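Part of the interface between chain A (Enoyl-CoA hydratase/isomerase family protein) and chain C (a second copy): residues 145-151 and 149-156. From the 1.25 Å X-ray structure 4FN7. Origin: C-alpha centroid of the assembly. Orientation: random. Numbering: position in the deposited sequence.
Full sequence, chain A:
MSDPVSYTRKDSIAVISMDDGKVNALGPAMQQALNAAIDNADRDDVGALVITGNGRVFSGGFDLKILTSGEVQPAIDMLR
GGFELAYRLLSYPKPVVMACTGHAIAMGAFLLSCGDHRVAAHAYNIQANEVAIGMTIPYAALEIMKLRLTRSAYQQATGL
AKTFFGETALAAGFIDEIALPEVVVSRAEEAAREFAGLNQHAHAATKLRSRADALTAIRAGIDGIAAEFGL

Chain A (145-151) MKLRLTR
Chain C (149-156) LTRSAYQQ

The contact hinges on one backbone acceptor: the carbonyl oxygen of Arg148(A) receives the only direct hydrogen bond across the two stretches, from Ser152(C) OG to Arg148(A) O at 2.7 Å, and accepts from a water as well. Water 2 donates to that Arg148(A) O at 2.8 Å and accepts from Ser152(C) N at 2.9 Å. The direct approach of Ser152(C) N to Arg148(A) O, 3.4 Å, has a poor angle and is not a hydrogen bond; water 2 joins the two atoms. Register follows: the CA atoms of Arg148(A) and Ser152(C) lie 4.7 Å apart.

Chain A enters as helix, with Met145(A) O accepting from Leu149(A) N (2.9 Å) and Arg148(A) N (3.0 Å), then extends at Leu149(A) (phi/psi -85/148) and Thr150(A) (-61/162). Chain C is extended at Thr150(C) (-60/163) and helical from Arg151(C). Thr150(C), chi1 p, caps that helix: Ala153(C) N donates to Thr150(C) OG1 at 3.2 Å. The two threonines approach through methyls, Thr150(A) CG2 to Thr150(C) CG2 at 4.4 Å.

Arg151(C) points toward chain A (m, m, p, chi4 -164°) and packs along successive carbonyls: Lys146(A) O to Arg151(C) CD and Leu147(A) O to Arg151(C) CB are both 3.3 Å, Arg148(A) O to Arg151(C) CB is 3.7 Å, and Leu149(A) O to Arg151(C) CG is 3.4 Å. Arg151(C) NH2 donates to water 1 at 2.7 Å, and water 1 donates a weak bond to Lys146(A) O at 3.2 Å.

Leu147(A) (t, p) starts away, but its end comes nearer, bringing Leu147(A) CD1 within 3.6 Å of Gln155(C) NE2. Arg148(A) (m, m, m, chi4 -87°) points away overall, though its CB lies 3.6 Å from Ser152(C) OG, and its end comes nearer, with Arg148(A) NE 3.8 Å from CG of Gln155(C) (m, m, chi3 -47°). Water 3 accepts from Arg148(A) NH1 and donates to Ser152(C) O, both at 2.8 Å. Together the stretches bury 420 Å².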

# COMPACT_ATOMS: atom_id res chain seq x y z
N MET A 145 -8.92 2.00 -8.16
CA MET A 145 -8.86 1.42 -6.83
C MET A 145 -7.43 1.18 -6.37
O MET A 145 -7.10 1.40 -5.20
CB MET A 145 -9.67 0.13 -6.76
CG MET A 145 -11.15 0.40 -6.61
SD MET A 145 -12.09 -1.10 -6.40
CE MET A 145 -11.86 -1.74 -7.97
N LYS A 146 -6.59 0.74 -7.31
CA LYS A 146 -5.21 0.43 -6.99
C LYS A 146 -4.46 1.67 -6.49
O LYS A 146 -3.53 1.56 -5.70
CB LYS A 146 -4.50 -0.14 -8.22
CG LYS A 146 -3.20 -0.86 -7.89
CD LYS A 146 -2.36 -1.12 -9.14
CE LYS A 146 -3.09 -1.96 -10.16
NZ LYS A 146 -2.21 -2.18 -11.35
N LEU A 147 -4.89 2.84 -6.95
CA LEU A 147 -4.26 4.09 -6.58
C LEU A 147 -4.50 4.44 -5.11
O LEU A 147 -3.72 5.19 -4.52
CB LEU A 147 -4.78 5.21 -7.49
CG LEU A 147 -4.21 6.62 -7.28
CD1 LEU A 147 -2.71 6.64 -7.55
CD2 LEU A 147 -4.93 7.60 -8.18
N ARG A 148 -5.57 3.90 -4.52
CA ARG A 148 -5.98 4.33 -3.18
C ARG A 148 -5.96 3.23 -2.11
O ARG A 148 -5.75 3.51 -0.93
CB ARG A 148 -7.37 4.98 -3.19
CG ARG A 148 -7.56 6.16 -4.16
CD ARG A 148 -6.52 7.24 -3.97
NE ARG A 148 -6.74 8.16 -2.86
CZ ARG A 148 -7.47 9.27 -2.96
NH1 ARG A 148 -7.56 10.11 -1.93
NH2 ARG A 148 -8.10 9.54 -4.08
N LEU A 149 -6.21 1.98 -2.51
CA LEU A 149 -6.38 0.91 -1.53
C LEU A 149 -5.03 0.33 -1.12
O LEU A 149 -4.10 0.27 -1.92
CB LEU A 149 -7.28 -0.19 -2.11
CG LEU A 149 -8.71 0.23 -2.42
CD1 LEU A 149 -9.50 -0.97 -2.94
CD2 LEU A 149 -9.38 0.83 -1.19
N THR A 150 -4.93 -0.12 0.13
CA THR A 150 -3.75 -0.89 0.51
C THR A 150 -3.67 -2.15 -0.35
O THR A 150 -4.66 -2.58 -0.95
CB THR A 150 -3.77 -1.33 1.97
OG1 THR A 150 -4.86 -2.23 2.16
CG2 THR A 150 -3.90 -0.14 2.90
N ARG A 151 -2.49 -2.75 -0.39
CA ARG A 151 -2.32 -3.94 -1.20
C ARG A 151 -3.32 -5.03 -0.86
O ARG A 151 -3.94 -5.61 -1.76
CB ARG A 151 -0.89 -4.44 -1.09
CG ARG A 151 0.06 -3.62 -1.93
CD ARG A 151 1.44 -3.74 -1.42
NE ARG A 151 2.40 -3.07 -2.28
CZ ARG A 151 3.70 -3.05 -2.03
NH1 ARG A 151 4.16 -3.65 -0.93
NH2 ARG A 151 4.52 -2.42 -2.86
N LEU C 149 4.92 4.81 2.17
CA LEU C 149 3.57 5.21 2.56
C LEU C 149 2.51 4.33 1.91
O LEU C 149 2.69 3.88 0.77
CB LEU C 149 3.32 6.68 2.17
CG LEU C 149 4.22 7.71 2.84
CD1 LEU C 149 3.81 9.13 2.45
CD2 LEU C 149 4.19 7.54 4.36
N THR C 150 1.41 4.08 2.62
CA THR C 150 0.30 3.40 1.97
C THR C 150 -0.18 4.22 0.78
O THR C 150 0.10 5.42 0.68
CB THR C 150 -0.89 3.21 2.91
OG1 THR C 150 -1.38 4.50 3.30
CG2 THR C 150 -0.51 2.41 4.14
N ARG C 151 -0.93 3.59 -0.11
CA ARG C 151 -1.42 4.30 -1.28
C ARG C 151 -2.18 5.58 -0.93
O ARG C 151 -1.91 6.64 -1.51
CB ARG C 151 -2.28 3.36 -2.13
CG ARG C 151 -1.50 2.25 -2.86
CD ARG C 151 -0.89 2.77 -4.15
NE ARG C 151 0.20 3.70 -3.91
CZ ARG C 151 0.71 4.53 -4.82
NH1 ARG C 151 1.70 5.34 -4.49
NH2 ARG C 151 0.22 4.57 -6.05
N SER C 152 -3.11 5.52 0.01
CA SER C 152 -3.89 6.71 0.35
C SER C 152 -3.11 7.73 1.18
O SER C 152 -3.31 8.94 1.02
CB SER C 152 -5.22 6.35 1.01
OG SER C 152 -6.17 6.01 0.01
N ALA C 153 -2.22 7.27 2.04
CA ALA C 153 -1.38 8.21 2.78
C ALA C 153 -0.46 8.97 1.83
O ALA C 153 -0.23 10.16 1.99
CB ALA C 153 -0.58 7.51 3.86
N TYR C 154 0.06 8.26 0.83
CA TYR C 154 0.92 8.89 -0.18
C TYR C 154 0.19 10.02 -0.89
O TYR C 154 0.75 11.09 -1.11
CB TYR C 154 1.40 7.84 -1.18
CG TYR C 154 2.27 8.37 -2.29
CD1 TYR C 154 3.55 8.83 -2.03
CD2 TYR C 154 1.82 8.38 -3.59
CE1 TYR C 154 4.35 9.30 -3.05
CE2 TYR C 154 2.62 8.85 -4.62
CZ TYR C 154 3.89 9.30 -4.34
OH TYR C 154 4.69 9.77 -5.36
N GLN C 155 -1.08 9.79 -1.24
CA GLN C 155 -1.85 10.83 -1.90
C GLN C 155 -1.96 12.09 -1.04
O GLN C 155 -1.72 13.20 -1.51
CB GLN C 155 -3.25 10.32 -2.27
CG GLN C 155 -3.22 9.33 -3.42
CD GLN C 155 -2.51 9.91 -4.62
OE1 GLN C 155 -2.77 11.05 -5.01
NE2 GLN C 155 -1.60 9.15 -5.21
N GLN C 156 -2.31 11.92 0.23
CA GLN C 156 -2.53 13.07 1.09
C GLN C 156 -1.23 13.75 1.52
O GLN C 156 -1.18 14.97 1.66
CB GLN C 156 -3.36 12.68 2.31
CG GLN C 156 -4.71 12.13 1.89
CD GLN C 156 -5.82 12.54 2.82
OE1 GLN C 156 -5.68 12.43 4.04
NE2 GLN C 156 -6.92 13.01 2.26
O HOH W 1 -0.96 2.55 -7.39
O HOH W 2 -4.00 3.07 1.23
O HOH W 3 -5.95 9.47 0.21